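Metallo-beta-lactamase domain-containing protein (Enterococcus faecalis, PDB 2AZ4) is of unknown function but binds two zinc ions in a metallo-beta-lactamase fold and may, by family resemblance, be an RNA-binding exonuclease. Local coordinates at residues T116-D128 and E136-N148. Sequence-based numbering, arbitrary orientation.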
ATOM      1  N   THR A 116      -1.787  -6.979  -7.121  1.00 15.69           N
ATOM      2  CA  THR A 116      -2.541  -6.199  -6.144  1.00 15.69           C
ATOM      3  C   THR A 116      -3.843  -6.906  -5.743  1.00 15.76           C
ATOM      4  O   THR A 116      -4.227  -6.923  -4.557  1.00 14.17           O
ATOM      5  CB  THR A 116      -2.855  -4.795  -6.694  1.00 15.46           C
ATOM      6  OG1 THR A 116      -1.631  -4.033  -6.762  1.00 16.07           O
ATOM      7  CG2 THR A 116      -3.868  -4.076  -5.771  1.00 16.53           C
ATOM      8  N   LYS A 117      -4.537  -7.450  -6.740  1.00 15.81           N
ATOM      9  CA  LYS A 117      -5.757  -8.223  -6.476  1.00 17.01           C
ATOM     10  C   LYS A 117      -5.507  -9.438  -5.539  1.00 18.17           C
ATOM     11  O   LYS A 117      -6.271  -9.654  -4.579  1.00 17.56           O
ATOM     12  CB  LYS A 117      -6.406  -8.635  -7.805  1.00 17.18           C
ATOM     13  CG  LYS A 117      -7.676  -9.479  -7.668  1.00 18.03           C
ATOM     14  CD  LYS A 117      -8.118  -9.972  -9.028  1.00 17.07           C
ATOM     15  CE  LYS A 117      -9.224 -11.005  -8.855  1.00 19.27           C
ATOM     16  NZ  LYS A 117      -9.935 -11.334 -10.126  1.00 19.08           N
ATOM     17  N   MET A 118      -4.445 -10.211  -5.818  1.00 18.46           N
ATOM     18  CA  MET A 118      -4.006 -11.313  -4.949  1.00 19.68           C
ATOM     19  C   MET A 118      -3.734 -10.854  -3.519  1.00 20.15           C
ATOM     20  O   MET A 118      -4.236 -11.463  -2.564  1.00 20.02           O
ATOM     21  CB  MET A 118      -2.718 -11.971  -5.471  1.00 19.62           C
ATOM     22  CG  MET A 118      -2.886 -12.746  -6.753  1.00 21.49           C
ATOM     23  SD  MET A 118      -1.367 -13.438  -7.481  1.00 19.70           S
ATOM     24  CE  MET A 118      -2.304 -14.576  -8.415  1.00 21.05           C
ATOM     25  N   ILE A 119      -2.872  -9.834  -3.384  1.00 20.43           N
ATOM     26  CA  ILE A 119      -2.519  -9.237  -2.079  1.00 20.06           C
ATOM     27  C   ILE A 119      -3.761  -8.850  -1.265  1.00 19.98           C
ATOM     28  O   ILE A 119      -3.923  -9.245  -0.110  1.00 18.74           O
ATOM     29  CB  ILE A 119      -1.551  -8.004  -2.271  1.00 20.79           C
ATOM     30  CG1 ILE A 119      -0.206  -8.430  -2.881  1.00 20.04           C
ATOM     31  CG2 ILE A 119      -1.300  -7.232  -0.965  1.00 18.95           C
ATOM     32  CD1 ILE A 119       0.424  -9.613  -2.196  1.00 25.21           C
ATOM     33  N   LEU A 120      -4.644  -8.088  -1.893  1.00 20.25           N
ATOM     34  CA  LEU A 120      -5.796  -7.512  -1.238  1.00 21.15           C
ATOM     35  C   LEU A 120      -6.712  -8.611  -0.722  1.00 21.63           C
ATOM     36  O   LEU A 120      -7.179  -8.555   0.427  1.00 20.58           O
ATOM     37  CB  LEU A 120      -6.539  -6.645  -2.251  1.00 21.87           C
ATOM     38  CG  LEU A 120      -7.262  -5.354  -1.900  1.00 23.94           C
ATOM     39  CD1 LEU A 120      -6.697  -4.619  -0.662  1.00 23.64           C
ATOM     40  CD2 LEU A 120      -7.241  -4.466  -3.136  1.00 24.19           C
ATOM     41  N   ASN A 121      -6.952  -9.617  -1.565  1.00 21.51           N
ATOM     42  CA  ASN A 121      -7.837 -10.712  -1.195  1.00 22.77           C
ATOM     43  C   ASN A 121      -7.292 -11.485   0.020  1.00 23.06           C
ATOM     44  O   ASN A 121      -8.058 -12.007   0.820  1.00 23.72           O
ATOM     45  CB  ASN A 121      -8.100 -11.636  -2.388  1.00 22.37           C
ATOM     46  CG  ASN A 121      -9.289 -11.193  -3.205  1.00 22.86           C
ATOM     47  OD1 ASN A 121      -9.142 -10.572  -4.238  1.00 25.38           O
ATOM     48  ND2 ASN A 121     -10.479 -11.475  -2.717  1.00 25.58           N
ATOM     49  N   SER A 122      -5.968 -11.525   0.146  1.00 23.17           N
ATOM     50  CA  SER A 122      -5.296 -12.114   1.301  1.00 22.64           C
ATOM     51  C   SER A 122      -5.324 -11.182   2.517  1.00 23.31           C
ATOM     52  O   SER A 122      -5.658 -11.616   3.627  1.00 23.69           O
ATOM     53  CB  SER A 122      -3.852 -12.460   0.939  1.00 22.60           C
ATOM     54  OG  SER A 122      -3.135 -12.911   2.068  1.00 22.35           O
ATOM     55  N   LEU A 123      -4.977  -9.908   2.327  1.00 22.68           N
ATOM     56  CA  LEU A 123      -5.116  -8.935   3.408  1.00 23.15           C
ATOM     57  C   LEU A 123      -6.514  -8.986   4.030  1.00 23.67           C
ATOM     58  O   LEU A 123      -6.649  -8.858   5.263  1.00 23.51           O
ATOM     59  CB  LEU A 123      -4.765  -7.507   2.961  1.00 22.74           C
ATOM     60  CG  LEU A 123      -3.287  -7.196   2.645  1.00 23.08           C
ATOM     61  CD1 LEU A 123      -3.096  -5.800   2.052  1.00 20.59           C
ATOM     62  CD2 LEU A 123      -2.401  -7.386   3.861  1.00 22.45           C
ATOM     63  N   ASN A 124      -7.531  -9.213   3.194  1.00 23.67           N
ATOM     64  CA  ASN A 124      -8.929  -9.176   3.641  1.00 24.96           C
ATOM     65  C   ASN A 124      -9.588 -10.542   3.883  1.00 26.20           C
ATOM     66  O   ASN A 124     -10.829 -10.675   3.824  1.00 26.53           O
ATOM     67  CB  ASN A 124      -9.797  -8.362   2.669  1.00 23.86           C
ATOM     68  CG  ASN A 124     -11.084  -7.873   3.320  1.00 23.05           C
ATOM     69  OD1 ASN A 124     -11.068  -7.403   4.462  1.00 21.62           O
ATOM     70  ND2 ASN A 124     -12.197  -7.971   2.596  1.00 19.48           N
ATOM     71  N   ARG A 125      -8.772 -11.551   4.173  1.00 27.38           N
ATOM     72  CA  ARG A 125      -9.286 -12.916   4.338  1.00 28.62           C
ATOM     73  C   ARG A 125     -10.244 -13.019   5.533  1.00 29.21           C
ATOM     74  O   ARG A 125     -11.170 -13.828   5.511  1.00 29.52           O
ATOM     75  CB  ARG A 125      -8.132 -13.917   4.479  1.00 28.14           C
ATOM     76  CG  ARG A 125      -7.281 -13.652   5.697  1.00 29.12           C
ATOM     77  CD  ARG A 125      -6.075 -14.555   5.776  1.00 33.13           C
ATOM     78  NE  ARG A 125      -5.387 -14.325   7.043  1.00 35.95           N
ATOM     79  CZ  ARG A 125      -5.737 -14.867   8.214  1.00 36.70           C
ATOM     80  NH1 ARG A 125      -6.772 -15.702   8.299  1.00 37.28           N
ATOM     81  NH2 ARG A 125      -5.038 -14.576   9.305  1.00 37.07           N
ATOM     82  N   LYS A 126     -10.009 -12.200   6.564  1.00 29.94           N
ATOM     83  CA  LYS A 126     -10.851 -12.168   7.775  1.00 31.09           C
ATOM     84  C   LYS A 126     -11.860 -11.009   7.750  1.00 31.01           C
ATOM     85  O   LYS A 126     -12.659 -10.837   8.686  1.00 30.86           O
ATOM     86  CB  LYS A 126      -9.981 -12.039   9.030  1.00 31.29           C
ATOM     87  CG  LYS A 126      -9.347 -13.321   9.543  1.00 33.35           C
ATOM     88  CD  LYS A 126      -8.290 -12.979  10.618  1.00 33.42           C
ATOM     89  CE  LYS A 126      -8.213 -14.048  11.714  1.00 38.98           C
ATOM     90  NZ  LYS A 126      -7.528 -13.566  12.965  1.00 39.78           N
ATOM     91  N   GLY A 127     -11.807 -10.196   6.690  1.00 30.40           N
ATOM     92  CA  GLY A 127     -12.797  -9.156   6.479  1.00 28.81           C
ATOM     93  C   GLY A 127     -12.658  -8.010   7.438  1.00 28.59           C
ATOM     94  O   GLY A 127     -13.610  -7.265   7.646  1.00 28.63           O
ATOM     95  N   ASP A 128     -11.479  -7.868   8.034  1.00 27.72           N
ATOM     96  CA  ASP A 128     -11.214  -6.746   8.923  1.00 28.00           C
ATOM     97  C   ASP A 128     -10.208  -5.749   8.345  1.00 26.42           C
ATOM     98  O   ASP A 128      -9.727  -4.856   9.058  1.00 26.29           O
ATOM     99  CB  ASP A 128     -10.726  -7.247  10.290  1.00 29.12           C
ATOM    100  CG  ASP A 128      -9.521  -8.144  10.176  1.00 31.80           C
ATOM    101  OD1 ASP A 128      -9.089  -8.407   9.026  1.00 33.90           O
ATOM    102  OD2 ASP A 128      -9.010  -8.585  11.233  1.00 33.77           O
ATOM    103  N   GLU A 136     -22.926  -8.789   1.743  1.00 29.34           N
ATOM    104  CA  GLU A 136     -22.129  -9.992   1.574  1.00 29.96           C
ATOM    105  C   GLU A 136     -21.495 -10.417   2.897  1.00 30.53           C
ATOM    106  O   GLU A 136     -21.607  -9.703   3.893  1.00 29.83           O
ATOM    107  CB  GLU A 136     -21.059  -9.776   0.502  1.00 30.35           C
ATOM    108  CG  GLU A 136     -21.376 -10.498  -0.806  1.00 32.83           C
ATOM    109  CD  GLU A 136     -22.003  -9.596  -1.806  1.00 34.46           C
ATOM    110  OE1 GLU A 136     -22.317 -10.061  -2.909  1.00 35.14           O
ATOM    111  OE2 GLU A 136     -22.186  -8.403  -1.487  1.00 39.03           O
ATOM    112  N   GLU A 137     -20.828 -11.573   2.892  1.00 31.09           N
ATOM    113  CA  GLU A 137     -20.095 -12.068   4.046  1.00 32.28           C
ATOM    114  C   GLU A 137     -19.021 -11.058   4.419  1.00 32.56           C
ATOM    115  O   GLU A 137     -18.547 -10.306   3.552  1.00 31.79           O
ATOM    116  CB  GLU A 137     -19.470 -13.433   3.727  1.00 33.23           C
ATOM    117  CG  GLU A 137     -19.755 -14.519   4.762  1.00 37.09           C
ATOM    118  CD  GLU A 137     -21.212 -14.966   4.750  1.00 41.47           C
ATOM    119  OE1 GLU A 137     -21.560 -15.828   3.917  1.00 45.15           O
ATOM    120  OE2 GLU A 137     -22.007 -14.461   5.576  1.00 42.45           O
ATOM    121  N   LYS A 138     -18.650 -11.028   5.702  1.00 32.11           N
ATOM    122  CA  LYS A 138     -17.745 -10.000   6.213  1.00 32.47           C
ATOM    123  C   LYS A 138     -16.407  -9.986   5.465  1.00 31.70           C
ATOM    124  O   LYS A 138     -15.832  -8.916   5.230  1.00 31.47           O
ATOM    125  CB  LYS A 138     -17.538 -10.152   7.723  1.00 32.58           C
ATOM    126  CG  LYS A 138     -16.453  -9.250   8.308  1.00 33.55           C
ATOM    127  CD  LYS A 138     -16.462  -9.262   9.842  1.00 34.01           C
ATOM    128  CE  LYS A 138     -15.249  -8.518  10.394  1.00 37.94           C
ATOM    129  NZ  LYS A 138     -15.370  -8.211  11.862  1.00 39.69           N
ATOM    130  N   ASN A 139     -15.937 -11.171   5.080  1.00 30.80           N
ATOM    131  CA  ASN A 139     -14.675 -11.294   4.340  1.00 30.25           C
ATOM    132  C   ASN A 139     -14.785 -11.295   2.796  1.00 29.10           C
ATOM    133  O   ASN A 139     -13.794 -11.555   2.094  1.00 29.42           O
ATOM    134  CB  ASN A 139     -13.876 -12.499   4.839  1.00 30.98           C
ATOM    135  CG  ASN A 139     -14.564 -13.819   4.543  1.00 33.01           C
ATOM    136  OD1 ASN A 139     -15.659 -13.865   3.953  1.00 34.56           O
ATOM    137  ND2 ASN A 139     -13.919 -14.905   4.941  1.00 34.42           N
ATOM    138  N   PHE A 140     -15.978 -11.014   2.270  1.00 26.41           N
ATOM    139  CA  PHE A 140     -16.141 -10.780   0.833  1.00 24.73           C
ATOM    140  C   PHE A 140     -15.268  -9.616   0.321  1.00 23.29           C
ATOM    141  O   PHE A 140     -15.216  -8.554   0.940  1.00 22.24           O
ATOM    142  CB  PHE A 140     -17.605 -10.502   0.531  1.00 24.46           C
ATOM    143  CG  PHE A 140     -17.875  -9.986  -0.863  1.00 24.56           C
ATOM    144  CD1 PHE A 140     -18.187 -10.865  -1.891  1.00 23.93           C
ATOM    145  CD2 PHE A 140     -17.845  -8.619  -1.130  1.00 23.50           C
ATOM    146  CE1 PHE A 140     -18.477 -10.398  -3.171  1.00 25.35           C
ATOM    147  CE2 PHE A 140     -18.122  -8.143  -2.402  1.00 23.81           C
ATOM    148  CZ  PHE A 140     -18.442  -9.031  -3.428  1.00 24.81           C
ATOM    149  N   THR A 141     -14.595  -9.830  -0.808  1.00 22.42           N
ATOM    150  CA  THR A 141     -13.929  -8.742  -1.526  1.00 21.38           C
ATOM    151  C   THR A 141     -14.549  -8.666  -2.911  1.00 20.68           C
ATOM    152  O   THR A 141     -14.673  -9.685  -3.587  1.00 20.73           O
ATOM    153  CB  THR A 141     -12.425  -8.959  -1.656  1.00 21.50           C
ATOM    154  OG1 THR A 141     -11.840  -9.098  -0.355  1.00 20.53           O
ATOM    155  CG2 THR A 141     -11.784  -7.779  -2.357  1.00 21.91           C
ATOM    156  N   ARG A 142     -14.950  -7.467  -3.323  1.00 18.54           N
ATOM    157  CA  ARG A 142     -15.586  -7.280  -4.625  1.00 17.85           C
ATOM    158  C   ARG A 142     -14.649  -7.605  -5.805  1.00 17.84           C
ATOM    159  O   ARG A 142     -13.417  -7.723  -5.630  1.00 16.33           O
ATOM    160  CB  ARG A 142     -16.215  -5.879  -4.728  1.00 18.22           C
ATOM    161  CG  ARG A 142     -15.217  -4.709  -4.921  1.00 18.54           C
ATOM    162  CD  ARG A 142     -14.985  -4.444  -6.409  1.00 26.60           C
ATOM    163  NE  ARG A 142     -16.020  -3.585  -6.904  1.00 23.62           N
ATOM    164  CZ  ARG A 142     -16.368  -3.362  -8.159  1.00 21.46           C
ATOM    165  NH1 ARG A 142     -15.792  -3.956  -9.200  1.00 20.28           N
ATOM    166  NH2 ARG A 142     -17.349  -2.496  -8.350  1.00 18.62           N
ATOM    167  N   GLU A 143     -15.242  -7.809  -6.981  1.00 17.41           N
ATOM    168  CA  GLU A 143     -14.487  -8.186  -8.184  1.00 18.46           C
ATOM    169  C   GLU A 143     -13.432  -7.128  -8.548  1.00 17.78           C
ATOM    170  O   GLU A 143     -13.703  -5.920  -8.448  1.00 17.13           O
ATOM    171  CB  GLU A 143     -15.437  -8.377  -9.384  1.00 18.73           C
ATOM    172  CG  GLU A 143     -16.472  -9.483  -9.211  1.00 21.79           C
ATOM    173  CD  GLU A 143     -17.459  -9.599 -10.378  1.00 21.84           C
ATOM    174  OE1 GLU A 143     -17.366  -8.817 -11.348  1.00 24.44           O
ATOM    175  OE2 GLU A 143     -18.331 -10.494 -10.311  1.00 26.46           O
ATOM    176  N   MET A 144     -12.251  -7.595  -8.964  1.00 16.30           N
ATOM    177  CA  MET A 144     -11.209  -6.747  -9.550  1.00 14.61           C
ATOM    178  C   MET A 144     -10.781  -7.406 -10.852  1.00 14.73           C
ATOM    179  O   MET A 144     -10.606  -8.625 -10.906  1.00 14.61           O
ATOM    180  CB  MET A 144      -9.983  -6.636  -8.609  1.00 14.51           C
ATOM    181  CG  MET A 144     -10.225  -5.717  -7.390  1.00 14.67           C
ATOM    182  SD  MET A 144      -8.865  -5.653  -6.247  1.00  9.62           S
ATOM    183  CE  MET A 144      -9.428  -6.820  -5.036  1.00 13.52           C
ATOM    184  N   ILE A 145     -10.618  -6.606 -11.902  1.00 15.76           N
ATOM    185  CA  ILE A 145     -10.014  -7.086 -13.152  1.00 15.53           C
ATOM    186  C   ILE A 145      -8.507  -6.960 -13.006  1.00 15.77           C
ATOM    187  O   ILE A 145      -7.955  -5.852 -13.071  1.00 16.01           O
ATOM    188  CB  ILE A 145     -10.532  -6.317 -14.361  1.00 14.97           C
ATOM    189  CG1 ILE A 145     -12.046  -6.539 -14.501  1.00 16.46           C
ATOM    190  CG2 ILE A 145      -9.846  -6.790 -15.658  1.00 14.63           C
ATOM    191  CD1 ILE A 145     -12.724  -5.546 -15.452  1.00 17.21           C
ATOM    192  N   GLY A 146      -7.855  -8.099 -12.749  1.00 15.85           N
ATOM    193  CA  GLY A 146      -6.404  -8.155 -12.618  1.00 14.88           C
ATOM    194  C   GLY A 146      -5.789  -7.999 -14.002  1.00 16.00           C
ATOM    195  O   GLY A 146      -6.153  -8.734 -14.944  1.00 14.45           O
ATOM    196  N   LEU A 147      -4.891  -7.018 -14.123  1.00 14.33           N
ATOM    197  CA  LEU A 147      -4.221  -6.679 -15.381  1.00 14.92           C
ATOM    198  C   LEU A 147      -2.722  -6.992 -15.315  1.00 14.62           C
ATOM    199  O   LEU A 147      -2.176  -7.234 -14.242  1.00 14.22           O
ATOM    200  CB  LEU A 147      -4.395  -5.174 -15.684  1.00 14.61           C
ATOM    201  CG  LEU A 147      -5.828  -4.664 -15.827  1.00 15.18           C
ATOM    202  CD1 LEU A 147      -5.789  -3.131 -16.015  1.00 14.83           C
ATOM    203  CD2 LEU A 147      -6.565  -5.384 -17.010  1.00 12.69           C
ATOM    204  N   ASN A 148      -2.093  -7.009 -16.483  1.00 15.62           N
ATOM    205  CA  ASN A 148      -0.680  -7.235 -16.641  1.00 16.68           C
ATOM    206  C   ASN A 148       0.049  -5.901 -16.709  1.00 16.73           C
ATOM    207  O   ASN A 148      -0.540  -4.862 -16.979  1.00 17.18           O
ATOM    208  CB  ASN A 148      -0.419  -8.051 -17.934  1.00 16.89           C
ATOM    209  CG  ASN A 148      -1.136  -9.389 -17.933  1.00 18.26           C
ATOM    210  OD1 ASN A 148      -1.877  -9.724 -18.868  1.00 22.17           O
ATOM    211  ND2 ASN A 148      -0.918 -10.163 -16.890  1.00 16.43           N
TER
HETATM  212  O   HOH W   1     -11.275 -11.557   1.065  1.00 32.57           O
HETATM  213  O   HOH W   2     -14.569  -6.612   3.963  1.00 19.08           O
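M144 and K117 lie side by side with their chains pointing opposite ways, CB of M144 lying 3.8 Å from CG of K117. With CG anti to the backbone N (chi1 179°) and every later torsion extended, the lysine runs out alongside 136-148, where its NZ donates to M144 O at 2.9 Å, nearly along the C=O axis. The methionine runs the other way, toward the helix: its thioether crosses L120 at about a right angle, with SD 3.7 Å from L120 CD2, and the bend at chi3 (-98°) brings CE against the leucine as well. Helix 114-123 is the helix of a beta-alpha-beta crossover that joins the parallel strands 110-113 and 145-147, the latter an edge strand of one sheet of the metallo-beta-lactamase fold, and M144 packs between helix and sheet, also touching L110 and T112. L120 has its side chain about 8 Å from those of the zinc ligands H92 and H94. Farther along, N124 turns its amide obliquely across T141; ND2 donates to OG1 at 3.2 Å in a nearly straight bond (173°) within the amide plane. Its OD1 accepts from the backbone N of F129 and L130, so both ends of this buried amide are held. A water lies among T141 OG1, N139 O and, at longer range, N121 O. Beyond, N139 ND2 donates to R125 O at 3.0 Å, and G127 CA comes within 3.3 Å of K138 O in a CA-H...O contact.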